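Local coordinates for protein SSD1 (Saccharomyces cerevisiae S288C, PDB 7AM1) that binds untranslated regions of mRNA and represses translation, as a non-enzymatic member (pseudonuclease) of the RNase II family, at residues 67-72 and 208-214; 61-65 and 287-292; 38-42 and 52-57. All coordinates share one frame. Residue numbers count along the deposited sequence, not the author numbering.

Contact 1: residues 67-72 and 208-214; sequences DLVAVE and HVVAVLD
Build two antiparallel strands whose axes approach to 4.4 Å with N-to-C directions 152° apart. Leu68–Asp214, Ala70–Ala211 and Glu72–His208 are hydrogen-bonded pairs; Val69–Val212 and Val71–Val209 are non-hydrogen-bonded pairs. Two classic bulges in 208-214 break the register: Val210 and Ala211 both face Ala70, Leu213 and Asp214 both face Leu68. Val210 (phi/psi -108/-9) and Leu213 (-87/-37) carry the irregular angles. Leu68 O accepts Leu213 N (2.7 Å) and Asp214 N (3.2 Å), whereas Ala70 O takes Val210 N (2.8 Å) and Ala70 N reaches Ala211 O (3.0 Å).

Val69 (m), Val71 (chi1 -24°, between wells), Val209 (t) and Val212 (t) share one face, with Val69 CB 3.9 Å from Val209 CG1; Val69 and Val71 also meet Val42 across the barrel interior. The other face carries Leu68 (t,p), Ala70, Ala211, Glu72 and His208. Leu213 (m,t), thrown toward 67-72 by its bulge, sets CD2 4.0 Å from Ala70 CB and CB 3.8 Å from Leu68 CD2. Glu72 extends (t,t, chi3 64°) to meet His208 (p, chi2 130°): NE2 donates to OE1 at 2.7 Å and 174°, near the ring plane.

These are the fourth and fifth strands of an OB-fold barrel. Backbone bonds, valine packing on one face and the Leu68, Ala70 and Leu213 contacts on the other join the pair, while the near-linear His-carboxylate bond adds a polar tie at one end.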
ATOM      1  N   ASP A  67      11.685  14.121  -0.480  1.00 49.30           N
ATOM      2  CA  ASP A  67      12.691  14.944  -1.130  1.00 49.32           C
ATOM      3  C   ASP A  67      13.837  14.087  -1.651  1.00 48.83           C
ATOM      4  O   ASP A  67      14.253  13.119  -1.010  1.00 49.27           O
ATOM      5  CB  ASP A  67      13.256  15.985  -0.154  1.00 48.99           C
ATOM      6  CG  ASP A  67      12.334  17.172   0.058  1.00 49.45           C
ATOM      7  OD1 ASP A  67      11.265  17.238  -0.584  1.00 49.09           O
ATOM      8  OD2 ASP A  67      12.692  18.052   0.872  1.00 49.89           O
ATOM      9  N   LEU A  68      14.344  14.455  -2.823  1.00 47.53           N
ATOM     10  CA  LEU A  68      15.675  14.042  -3.246  1.00 49.85           C
ATOM     11  C   LEU A  68      16.687  14.985  -2.605  1.00 50.03           C
ATOM     12  O   LEU A  68      16.618  16.201  -2.814  1.00 49.97           O
ATOM     13  CB  LEU A  68      15.792  14.076  -4.766  1.00 52.77           C
ATOM     14  CG  LEU A  68      17.145  13.652  -5.341  1.00 56.63           C
ATOM     15  CD1 LEU A  68      17.390  12.172  -5.101  1.00 58.22           C
ATOM     16  CD2 LEU A  68      17.219  13.984  -6.823  1.00 57.36           C
ATOM     17  N   VAL A  69      17.601  14.437  -1.807  1.00 51.87           N
ATOM     18  CA  VAL A  69      18.547  15.242  -1.047  1.00 54.95           C
ATOM     19  C   VAL A  69      19.970  14.813  -1.371  1.00 56.68           C
ATOM     20  O   VAL A  69      20.227  13.668  -1.759  1.00 58.32           O
ATOM     21  CB  VAL A  69      18.292  15.141   0.475  1.00 55.97           C
ATOM     22  CG1 VAL A  69      16.964  15.779   0.833  1.00 55.79           C
ATOM     23  CG2 VAL A  69      18.324  13.681   0.928  1.00 56.14           C
ATOM     24  N   ALA A  70      20.892  15.758  -1.227  1.00 55.60           N
ATOM     25  CA  ALA A  70      22.322  15.485  -1.210  1.00 57.19           C
ATOM     26  C   ALA A  70      22.777  15.390   0.239  1.00 59.43           C
ATOM     27  O   ALA A  70      22.522  16.304   1.031  1.00 59.49           O
ATOM     28  CB  ALA A  70      23.093  16.582  -1.944  1.00 57.87           C
ATOM     29  N   VAL A  71      23.417  14.279   0.597  1.00 63.01           N
ATOM     30  CA  VAL A  71      23.856  14.049   1.969  1.00 65.79           C
ATOM     31  C   VAL A  71      25.371  13.895   1.981  1.00 67.72           C
ATOM     32  O   VAL A  71      25.954  13.295   1.070  1.00 70.01           O
ATOM     33  CB  VAL A  71      23.166  12.828   2.621  1.00 67.22           C
ATOM     34  CG1 VAL A  71      21.838  12.533   1.938  1.00 65.31           C
ATOM     35  CG2 VAL A  71      24.073  11.609   2.624  1.00 70.52           C
ATOM     36  N   GLU A  72      26.003  14.465   3.002  1.00 66.33           N
ATOM     37  CA  GLU A  72      27.418  14.267   3.278  1.00 67.99           C
ATOM     38  C   GLU A  72      27.564  13.259   4.410  1.00 69.98           C
ATOM     39  O   GLU A  72      26.936  13.407   5.464  1.00 68.92           O
ATOM     40  CB  GLU A  72      28.089  15.589   3.648  1.00 67.44           C
ATOM     41  CG  GLU A  72      29.547  15.458   4.026  1.00 70.06           C
ATOM     42  CD  GLU A  72      30.160  16.781   4.423  1.00 72.45           C
ATOM     43  OE1 GLU A  72      29.718  17.364   5.435  1.00 72.35           O
ATOM     44  OE2 GLU A  72      31.081  17.240   3.716  1.00 75.03           O
ATOM     45  N   HIS A 208      24.335  13.904   6.923  1.00 61.54           N
ATOM     46  CA  HIS A 208      23.469  15.058   7.105  1.00 59.31           C
ATOM     47  C   HIS A 208      23.160  15.660   5.743  1.00 56.46           C
ATOM     48  O   HIS A 208      23.940  15.533   4.796  1.00 57.57           O
ATOM     49  CB  HIS A 208      24.093  16.114   8.039  1.00 61.28           C
ATOM     50  CG  HIS A 208      25.308  16.789   7.482  1.00 66.08           C
ATOM     51  ND1 HIS A 208      25.452  18.160   7.461  1.00 67.54           N
ATOM     52  CD2 HIS A 208      26.443  16.285   6.944  1.00 68.77           C
ATOM     53  CE1 HIS A 208      26.618  18.471   6.923  1.00 69.63           C
ATOM     54  NE2 HIS A 208      27.239  17.351   6.599  1.00 70.22           N
ATOM     55  N   VAL A 209      22.006  16.309   5.658  1.00 53.88           N
ATOM     56  CA  VAL A 209      21.501  16.843   4.398  1.00 52.92           C
ATOM     57  C   VAL A 209      22.162  18.192   4.140  1.00 53.68           C
ATOM     58  O   VAL A 209      22.105  19.094   4.983  1.00 53.31           O
ATOM     59  CB  VAL A 209      19.970  16.967   4.437  1.00 51.32           C
ATOM     60  CG1 VAL A 209      19.454  17.713   3.218  1.00 51.19           C
ATOM     61  CG2 VAL A 209      19.328  15.579   4.540  1.00 50.65           C
ATOM     62  N   VAL A 210      22.807  18.330   2.982  1.00 53.84           N
ATOM     63  CA  VAL A 210      23.469  19.581   2.621  1.00 55.08           C
ATOM     64  C   VAL A 210      22.741  20.335   1.521  1.00 54.42           C
ATOM     65  O   VAL A 210      23.106  21.487   1.237  1.00 54.88           O
ATOM     66  CB  VAL A 210      24.941  19.348   2.211  1.00 58.41           C
ATOM     67  CG1 VAL A 210      25.710  18.713   3.362  1.00 59.39           C
ATOM     68  CG2 VAL A 210      25.033  18.486   0.949  1.00 59.72           C
ATOM     69  N   ALA A 211      21.733  19.736   0.896  1.00 54.71           N
ATOM     70  CA  ALA A 211      20.963  20.422  -0.130  1.00 56.22           C
ATOM     71  C   ALA A 211      19.743  19.580  -0.465  1.00 55.74           C
ATOM     72  O   ALA A 211      19.764  18.354  -0.329  1.00 55.20           O
ATOM     73  CB  ALA A 211      21.803  20.675  -1.390  1.00 58.84           C
ATOM     74  N   VAL A 212      18.680  20.252  -0.893  1.00 56.85           N
ATOM     75  CA  VAL A 212      17.515  19.588  -1.464  1.00 56.71           C
ATOM     76  C   VAL A 212      17.659  19.651  -2.977  1.00 58.98           C
ATOM     77  O   VAL A 212      17.703  20.741  -3.561  1.00 60.19           O
ATOM     78  CB  VAL A 212      16.201  20.238  -1.007  1.00 56.19           C
ATOM     79  CG1 VAL A 212      15.017  19.572  -1.715  1.00 56.03           C
ATOM     80  CG2 VAL A 212      16.052  20.143   0.509  1.00 54.45           C
ATOM     81  N   LEU A 213      17.742  18.486  -3.615  1.00 58.45           N
ATOM     82  CA  LEU A 213      17.951  18.446  -5.055  1.00 62.53           C
ATOM     83  C   LEU A 213      16.639  18.515  -5.826  1.00 64.02           C
ATOM     84  O   LEU A 213      16.579  19.156  -6.881  1.00 65.53           O
ATOM     85  CB  LEU A 213      18.727  17.182  -5.437  1.00 63.90           C
ATOM     86  CG  LEU A 213      20.073  17.006  -4.725  1.00 66.01           C
ATOM     87  CD1 LEU A 213      20.725  15.681  -5.101  1.00 66.97           C
ATOM     88  CD2 LEU A 213      21.018  18.170  -5.021  1.00 67.89           C
ATOM     89  N   ASP A 214      15.583  17.880  -5.322  1.00 64.11           N
ATOM     90  CA  ASP A 214      14.307  17.917  -6.020  1.00 64.96           C
ATOM     91  C   ASP A 214      13.176  17.660  -5.034  1.00 60.43           C
ATOM     92  O   ASP A 214      13.338  16.937  -4.047  1.00 59.24           O
ATOM     93  CB  ASP A 214      14.277  16.892  -7.160  1.00 69.83           C
ATOM     94  CG  ASP A 214      13.307  17.272  -8.264  1.00 74.23           C
ATOM     95  OD1 ASP A 214      12.707  18.365  -8.197  1.00 75.80           O
ATOM     96  OD2 ASP A 214      13.162  16.480  -9.218  1.00 76.29           O
TER

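Contact 2: residues 61-65 and 287-292; sequences NRALE and IKRWPI
The loop 61-65, after helix 56-60, meets the end of strand 281-289 and the turn beyond it without pairing backbones; the closest CA atoms in register, Arg62 and Trp290, are 6.6 Å apart. Asn61 leaves the helix with positive phi (50/51). Its t rotamer places OD1 to receive Arg62 NE (3.0 Å) and Arg62 NH2 (3.2 Å), so the guanidinium is also bonded within its own segment.

Arg62, also at positive phi (71/8), makes the main contact. With chi values m, t, m and chi4 134°, its aliphatic part lies over the indole of Trp290 (chi1 t, chi2 -8°): CG stands 3.5 Å from the five-membered ring centroid and only 6° off its normal, a CH-pi contact, and CB is 3.5 Å from Trp290 CD2. The guanidinium then continues past the ring, where NH1 donates to Trp290 O (2.7 Å, 156°). Ile292 CG2 sits over one guanidinium face, 3.4 Å from Arg62 NH2, and Tyr10 adds a cation-pi interaction.

Ala63 points away, toward the barrel, where it packs on Val69. Leu64 (m,t) brings CD1 to 3.7 Å from Ile287 CD1 (Ile287 also m,t) and CD2 to 4.1 Å from Trp290 CZ3, at the indole edge. Trp290 NE1 is occupied by Ser294 O.

A loop of the N-terminal OB barrel thus docks on the CSD2 domain. One arginine serves both chemistries, its methylenes covering an aromatic face and its charged end bonding a carbonyl, beside a small aliphatic patch.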
ATOM      1  N   ASN A  61      18.093  19.010   8.178  1.00 47.32           N
ATOM      2  CA  ASN A  61      18.229  20.323   7.558  1.00 48.24           C
ATOM      3  C   ASN A  61      17.007  20.702   6.723  1.00 46.78           C
ATOM      4  O   ASN A  61      17.114  21.120   5.569  1.00 47.16           O
ATOM      5  CB  ASN A  61      19.500  20.395   6.714  1.00 50.65           C
ATOM      6  CG  ASN A  61      19.947  21.817   6.474  1.00 51.93           C
ATOM      7  OD1 ASN A  61      19.380  22.758   7.034  1.00 52.89           O
ATOM      8  ND2 ASN A  61      20.978  21.986   5.659  1.00 51.88           N
ATOM      9  N   ARG A  62      15.832  20.581   7.333  1.00 47.54           N
ATOM     10  CA  ARG A  62      14.586  21.121   6.796  1.00 46.81           C
ATOM     11  C   ARG A  62      14.086  20.370   5.570  1.00 47.41           C
ATOM     12  O   ARG A  62      13.115  20.808   4.940  1.00 47.09           O
ATOM     13  CB  ARG A  62      14.747  22.613   6.467  1.00 46.59           C
ATOM     14  CG  ARG A  62      15.246  23.430   7.663  1.00 47.40           C
ATOM     15  CD  ARG A  62      15.838  24.776   7.261  1.00 50.31           C
ATOM     16  NE  ARG A  62      17.106  24.619   6.552  1.00 51.46           N
ATOM     17  CZ  ARG A  62      17.431  25.252   5.426  1.00 53.41           C
ATOM     18  NH1 ARG A  62      16.594  26.120   4.871  1.00 52.81           N
ATOM     19  NH2 ARG A  62      18.612  25.027   4.865  1.00 55.53           N
ATOM     20  N   ALA A  63      14.699  19.243   5.219  1.00 48.00           N
ATOM     21  CA  ALA A  63      14.192  18.437   4.118  1.00 48.53           C
ATOM     22  C   ALA A  63      12.860  17.806   4.505  1.00 48.96           C
ATOM     23  O   ALA A  63      12.570  17.587   5.685  1.00 48.68           O
ATOM     24  CB  ALA A  63      15.199  17.353   3.733  1.00 47.77           C
ATOM     25  N   LEU A  64      12.036  17.530   3.499  1.00 49.66           N
ATOM     26  CA  LEU A  64      10.728  16.932   3.719  1.00 47.59           C
ATOM     27  C   LEU A  64      10.693  15.507   3.180  1.00 46.89           C
ATOM     28  O   LEU A  64      11.498  15.114   2.330  1.00 47.18           O
ATOM     29  CB  LEU A  64       9.622  17.758   3.051  1.00 48.06           C
ATOM     30  CG  LEU A  64       9.441  19.205   3.513  1.00 51.80           C
ATOM     31  CD1 LEU A  64       8.417  19.909   2.628  1.00 53.35           C
ATOM     32  CD2 LEU A  64       9.033  19.282   4.974  1.00 52.07           C
ATOM     33  N   GLU A  65       9.739  14.737   3.701  1.00 46.18           N
ATOM     34  CA  GLU A  65       9.466  13.396   3.199  1.00 47.28           C
ATOM     35  C   GLU A  65       9.383  13.400   1.678  1.00 46.47           C
ATOM     36  O   GLU A  65       8.716  14.248   1.081  1.00 46.29           O
ATOM     37  CB  GLU A  65       8.156  12.881   3.803  1.00 49.13           C
ATOM     38  CG  GLU A  65       7.668  11.557   3.223  1.00 51.33           C
ATOM     39  CD  GLU A  65       8.429  10.365   3.764  1.00 54.27           C
ATOM     40  OE1 GLU A  65       8.305   9.265   3.182  1.00 55.19           O
ATOM     41  OE2 GLU A  65       9.167  10.532   4.760  1.00 55.36           O
ATOM     42  N   ILE A 287       3.267  23.819   2.369  1.00 46.37           N
ATOM     43  CA  ILE A 287       4.482  24.376   2.950  1.00 47.67           C
ATOM     44  C   ILE A 287       5.095  25.344   1.947  1.00 48.41           C
ATOM     45  O   ILE A 287       5.370  24.977   0.799  1.00 49.39           O
ATOM     46  CB  ILE A 287       5.472  23.261   3.331  1.00 48.21           C
ATOM     47  CG1 ILE A 287       4.931  22.465   4.524  1.00 47.09           C
ATOM     48  CG2 ILE A 287       6.840  23.845   3.641  1.00 49.55           C
ATOM     49  CD1 ILE A 287       5.744  21.242   4.872  1.00 46.51           C
ATOM     50  N   LYS A 288       5.329  26.579   2.389  1.00 49.00           N
ATOM     51  CA  LYS A 288       5.818  27.652   1.531  1.00 53.54           C
ATOM     52  C   LYS A 288       7.308  27.920   1.700  1.00 55.30           C
ATOM     53  O   LYS A 288       7.994  28.196   0.714  1.00 57.52           O
ATOM     54  CB  LYS A 288       5.030  28.937   1.792  1.00 60.18           C
ATOM     55  CG  LYS A 288       4.560  29.613   0.516  1.00 68.47           C
ATOM     56  CD  LYS A 288       4.068  31.032   0.763  1.00 75.94           C
ATOM     57  CE  LYS A 288       3.675  31.708  -0.546  1.00 81.31           C
ATOM     58  NZ  LYS A 288       3.187  33.097  -0.340  1.00 85.01           N
ATOM     59  N   ARG A 289       7.826  27.898   2.923  1.00 58.35           N
ATOM     60  CA  ARG A 289       9.230  28.222   3.133  1.00 61.23           C
ATOM     61  C   ARG A 289       9.680  27.616   4.452  1.00 56.00           C
ATOM     62  O   ARG A 289       8.875  27.378   5.356  1.00 54.33           O
ATOM     63  CB  ARG A 289       9.480  29.735   3.147  1.00 69.34           C
ATOM     64  CG  ARG A 289       8.787  30.459   4.291  1.00 77.10           C
ATOM     65  CD  ARG A 289       8.828  31.978   4.141  1.00 86.18           C
ATOM     66  NE  ARG A 289       8.363  32.623   5.366  1.00 92.40           N
ATOM     67  CZ  ARG A 289       9.128  32.883   6.423  1.00 96.45           C
ATOM     68  NH1 ARG A 289      10.420  32.578   6.417  1.00 96.80           N
ATOM     69  NH2 ARG A 289       8.598  33.456   7.493  1.00 98.86           N
ATOM     70  N   TRP A 290      10.986  27.380   4.553  1.00 53.59           N
ATOM     71  CA  TRP A 290      11.588  26.901   5.795  1.00 50.84           C
ATOM     72  C   TRP A 290      13.035  27.364   5.816  1.00 51.74           C
ATOM     73  O   TRP A 290      13.940  26.661   5.346  1.00 52.17           O
ATOM     74  CB  TRP A 290      11.497  25.383   5.923  1.00 48.66           C
ATOM     75  CG  TRP A 290      11.783  24.889   7.307  1.00 49.28           C
ATOM     76  CD1 TRP A 290      12.251  25.620   8.364  1.00 51.38           C
ATOM     77  CD2 TRP A 290      11.624  23.552   7.783  1.00 49.05           C
ATOM     78  NE1 TRP A 290      12.389  24.816   9.468  1.00 51.45           N
ATOM     79  CE2 TRP A 290      12.013  23.540   9.136  1.00 49.47           C
ATOM     80  CE3 TRP A 290      11.193  22.359   7.193  1.00 48.36           C
ATOM     81  CZ2 TRP A 290      11.984  22.386   9.909  1.00 49.82           C
ATOM     82  CZ3 TRP A 290      11.160  21.215   7.964  1.00 48.79           C
ATOM     83  CH2 TRP A 290      11.555  21.235   9.306  1.00 49.25           C
ATOM     84  N   PRO A 291      13.292  28.560   6.333  1.00 52.88           N
ATOM     85  CA  PRO A 291      14.665  29.070   6.390  1.00 54.19           C
ATOM     86  C   PRO A 291      15.411  28.497   7.589  1.00 52.89           C
ATOM     87  O   PRO A 291      14.824  27.936   8.512  1.00 51.26           O
ATOM     88  CB  PRO A 291      14.473  30.582   6.526  1.00 56.11           C
ATOM     89  CG  PRO A 291      13.172  30.712   7.279  1.00 55.32           C
ATOM     90  CD  PRO A 291      12.316  29.529   6.873  1.00 53.37           C
ATOM     91  N   ILE A 292      16.737  28.656   7.561  1.00 54.48           N
ATOM     92  CA  ILE A 292      17.566  28.152   8.647  1.00 54.94           C
ATOM     93  C   ILE A 292      17.235  28.834   9.966  1.00 54.26           C
ATOM     94  O   ILE A 292      17.579  28.315  11.033  1.00 54.16           O
ATOM     95  CB  ILE A 292      19.064  28.322   8.312  1.00 57.48           C
ATOM     96  CG1 ILE A 292      19.426  29.805   8.197  1.00 58.98           C
ATOM     97  CG2 ILE A 292      19.409  27.570   7.036  1.00 58.44           C
ATOM     98  CD1 ILE A 292      20.879  30.055   7.862  1.00 59.94           C
TER

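Contact 3: residues 38-42 and 52-57; sequences SDAWV and IYICGS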
ATOM      1  N   SER A  38      12.054  12.090  14.868  1.00 77.90           N
ATOM      2  CA  SER A  38      13.293  12.851  14.955  1.00 76.03           C
ATOM      3  C   SER A  38      14.379  12.295  14.046  1.00 74.90           C
ATOM      4  O   SER A  38      15.383  12.977  13.820  1.00 75.95           O
ATOM      5  CB  SER A  38      13.803  12.881  16.397  1.00 77.48           C
ATOM      6  OG  SER A  38      14.138  11.583  16.852  1.00 79.21           O
ATOM      7  N   ASP A  39      14.212  11.079  13.538  1.00 73.78           N
ATOM      8  CA  ASP A  39      15.204  10.448  12.686  1.00 71.96           C
ATOM      9  C   ASP A  39      14.639  10.234  11.287  1.00 64.31           C
ATOM     10  O   ASP A  39      13.429  10.309  11.054  1.00 62.80           O
ATOM     11  CB  ASP A  39      15.660   9.111  13.284  1.00 76.26           C
ATOM     12  CG  ASP A  39      16.275   9.273  14.657  1.00 79.23           C
ATOM     13  OD1 ASP A  39      16.741  10.389  14.971  1.00 80.04           O
ATOM     14  OD2 ASP A  39      16.301   8.283  15.417  1.00 80.59           O
ATOM     15  N   ALA A  40      15.544   9.947  10.357  1.00 56.63           N
ATOM     16  CA  ALA A  40      15.182   9.752   8.964  1.00 51.49           C
ATOM     17  C   ALA A  40      16.262   8.911   8.307  1.00 52.25           C
ATOM     18  O   ALA A  40      17.382   8.799   8.813  1.00 53.12           O
ATOM     19  CB  ALA A  40      15.015  11.086   8.230  1.00 48.85           C
ATOM     20  N   TRP A  41      15.906   8.316   7.175  1.00 53.62           N
ATOM     21  CA  TRP A  41      16.834   7.551   6.359  1.00 54.51           C
ATOM     22  C   TRP A  41      16.838   8.115   4.949  1.00 52.40           C
ATOM     23  O   TRP A  41      15.837   8.659   4.475  1.00 50.03           O
ATOM     24  CB  TRP A  41      16.446   6.065   6.349  1.00 55.66           C
ATOM     25  CG  TRP A  41      16.483   5.473   7.723  1.00 57.46           C
ATOM     26  CD1 TRP A  41      15.480   5.500   8.646  1.00 57.54           C
ATOM     27  CD2 TRP A  41      17.569   4.764   8.332  1.00 59.10           C
ATOM     28  NE1 TRP A  41      15.877   4.864   9.796  1.00 58.48           N
ATOM     29  CE2 TRP A  41      17.154   4.398   9.627  1.00 59.23           C
ATOM     30  CE3 TRP A  41      18.853   4.403   7.908  1.00 60.41           C
ATOM     31  CZ2 TRP A  41      17.973   3.690  10.503  1.00 60.31           C
ATOM     32  CZ3 TRP A  41      19.665   3.699   8.781  1.00 61.91           C
ATOM     33  CH2 TRP A  41      19.221   3.350  10.062  1.00 61.87           C
ATOM     34  N   VAL A  42      17.980   7.999   4.285  1.00 53.59           N
ATOM     35  CA  VAL A  42      18.099   8.361   2.881  1.00 56.55           C
ATOM     36  C   VAL A  42      18.503   7.107   2.126  1.00 62.81           C
ATOM     37  O   VAL A  42      19.589   6.558   2.356  1.00 66.55           O
ATOM     38  CB  VAL A  42      19.104   9.500   2.667  1.00 55.52           C
ATOM     39  CG1 VAL A  42      19.335   9.732   1.186  1.00 54.98           C
ATOM     40  CG2 VAL A  42      18.597  10.774   3.337  1.00 54.02           C
ATOM     41  N   ILE A  52      21.292   5.721   4.437  1.00 66.60           N
ATOM     42  CA  ILE A  52      22.069   6.647   5.255  1.00 64.38           C
ATOM     43  C   ILE A  52      21.193   7.151   6.392  1.00 61.68           C
ATOM     44  O   ILE A  52      20.105   7.692   6.162  1.00 57.61           O
ATOM     45  CB  ILE A  52      22.624   7.811   4.419  1.00 63.63           C
ATOM     46  CG1 ILE A  52      23.579   7.273   3.352  1.00 64.35           C
ATOM     47  CG2 ILE A  52      23.333   8.806   5.323  1.00 64.13           C
ATOM     48  CD1 ILE A  52      23.640   8.108   2.096  1.00 63.80           C
ATOM     49  N   TYR A  53      21.669   6.971   7.620  1.00 65.64           N
ATOM     50  CA  TYR A  53      20.943   7.405   8.804  1.00 66.26           C
ATOM     51  C   TYR A  53      21.094   8.911   8.991  1.00 64.18           C
ATOM     52  O   TYR A  53      22.200   9.451   8.886  1.00 66.82           O
ATOM     53  CB  TYR A  53      21.462   6.648  10.028  1.00 69.64           C
ATOM     54  CG  TYR A  53      20.811   7.027  11.336  1.00 70.21           C
ATOM     55  CD1 TYR A  53      19.439   6.923  11.505  1.00 69.35           C
ATOM     56  CD2 TYR A  53      21.574   7.461  12.413  1.00 72.23           C
ATOM     57  CE1 TYR A  53      18.841   7.256  12.704  1.00 69.59           C
ATOM     58  CE2 TYR A  53      20.984   7.795  13.615  1.00 72.40           C
ATOM     59  CZ  TYR A  53      19.617   7.691  13.755  1.00 71.21           C
ATOM     60  OH  TYR A  53      19.019   8.021  14.950  1.00 71.48           O
ATOM     61  N   ILE A  54      19.976   9.587   9.251  1.00 57.33           N
ATOM     62  CA  ILE A  54      19.948  11.030   9.477  1.00 55.61           C
ATOM     63  C   ILE A  54      19.427  11.255  10.890  1.00 58.16           C
ATOM     64  O   ILE A  54      18.233  11.063  11.158  1.00 55.30           O
ATOM     65  CB  ILE A  54      19.075  11.764   8.448  1.00 51.41           C
ATOM     66  CG1 ILE A  54      19.425  11.331   7.019  1.00 50.25           C
ATOM     67  CG2 ILE A  54      19.230  13.277   8.605  1.00 50.85           C
ATOM     68  CD1 ILE A  54      20.835  11.685   6.584  1.00 51.21           C
ATOM     69  N   CYS A  55      20.309  11.682  11.788  1.00 65.83           N
ATOM     70  CA  CYS A  55      20.000  11.772  13.209  1.00 68.70           C
ATOM     71  C   CYS A  55      19.556  13.186  13.561  1.00 64.64           C
ATOM     72  O   CYS A  55      20.325  14.140  13.402  1.00 64.34           O
ATOM     73  CB  CYS A  55      21.220  11.377  14.043  1.00 75.64           C
ATOM     74  SG  CYS A  55      20.920  11.338  15.819  1.00 78.86           S
ATOM     75  N   GLY A  56      18.327  13.314  14.052  1.00 59.00           N
ATOM     76  CA  GLY A  56      17.843  14.570  14.583  1.00 56.68           C
ATOM     77  C   GLY A  56      17.406  15.546  13.506  1.00 55.56           C
ATOM     78  O   GLY A  56      17.581  15.335  12.306  1.00 54.54           O
ATOM     79  N   SER A  57      16.850  16.671  13.966  1.00 58.43           N
ATOM     80  CA  SER A  57      16.324  17.668  13.042  1.00 59.83           C
ATOM     81  C   SER A  57      17.444  18.426  12.345  1.00 56.88           C
ATOM     82  O   SER A  57      17.339  18.732  11.152  1.00 55.66           O
ATOM     83  CB  SER A  57      15.422  18.653  13.785  1.00 64.94           C
ATOM     84  OG  SER A  57      14.291  18.005  14.331  1.00 67.50           O
TER
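Two antiparallel strands, their axes 4.7 Å apart at closest and 154° between directions, form a hairpin in strict register: Ala40–Ile54 and Val42–Ile52 are hydrogen-bonded pairs, with Trp41–Tyr53 a non-hydrogen-bonded pair between them. The bonds are regular: Ile54 N to Ala40 O 2.7 Å, Ala40 N to Ile54 O 3.0 Å, Ile52 N to Val42 O 2.8 Å, Val42 N to Ile52 O 2.9 Å.

Each face has its own relief. On one, small Ala40 gives a hollow beside which the branched Ile54 (m,m) rises, CB to CB 4.1 Å; Ile54 CG1 also reaches Val42 CG2 at 3.8 Å, so Ile54 touches Ala40, its partner in register, and Val42, diagonally across. On the other face the bulk is aromatic. Trp41 (m) leans its ring over the base of Tyr53, whose CB lies 4.1 Å from the six-membered ring centroid and 27° off the normal, a CH-pi contact; CZ3 of Trp41 is 3.7 Å from that CB. Both rings lie obliquely, planes at 48° and centroids 5.0 Å apart. Tyr53 (t) stretches along the strands until its OH donates to Asp39 OD2 (2.8 Å), while Asp39 OD1 receives a weak bond from Gly56 N (3.5 Å).

Within the barrel, the aliphatic face turns inward: Val42 meets Leu30, Val69 and Val71, and Ile52 meets Val26. Strand 26-32 flanks 39-43, strand 206-214 pairs with Tyr53 through Gly207, and Ile54 packs under helix 56-60.

In the fold
Contacts 1 and 3 belong to one closed five-strand OB barrel, their centres 12 Å apart; strands 52-55 and 206-214 are neighbours in it, and the two contacts meet in its core, with Val71 CG2 3.6 Å from Ile52 CD1. Along the chain contact 3 closes first, its second segment running into helix 56-60; the 61-65 loop of contact 2 comes next, and contact 1 is nested inside the loop that contact 2 closes. Contact 2 lies 12 Å from contact 1 and 15 Å from contact 3, and fastens the barrel to the CSD2 sheet. Asn61 ND2 is probably hydrogen-bonded to Val209 O (3.2 Å), so the loop that meets CSD2 is also joined to the barrel wall.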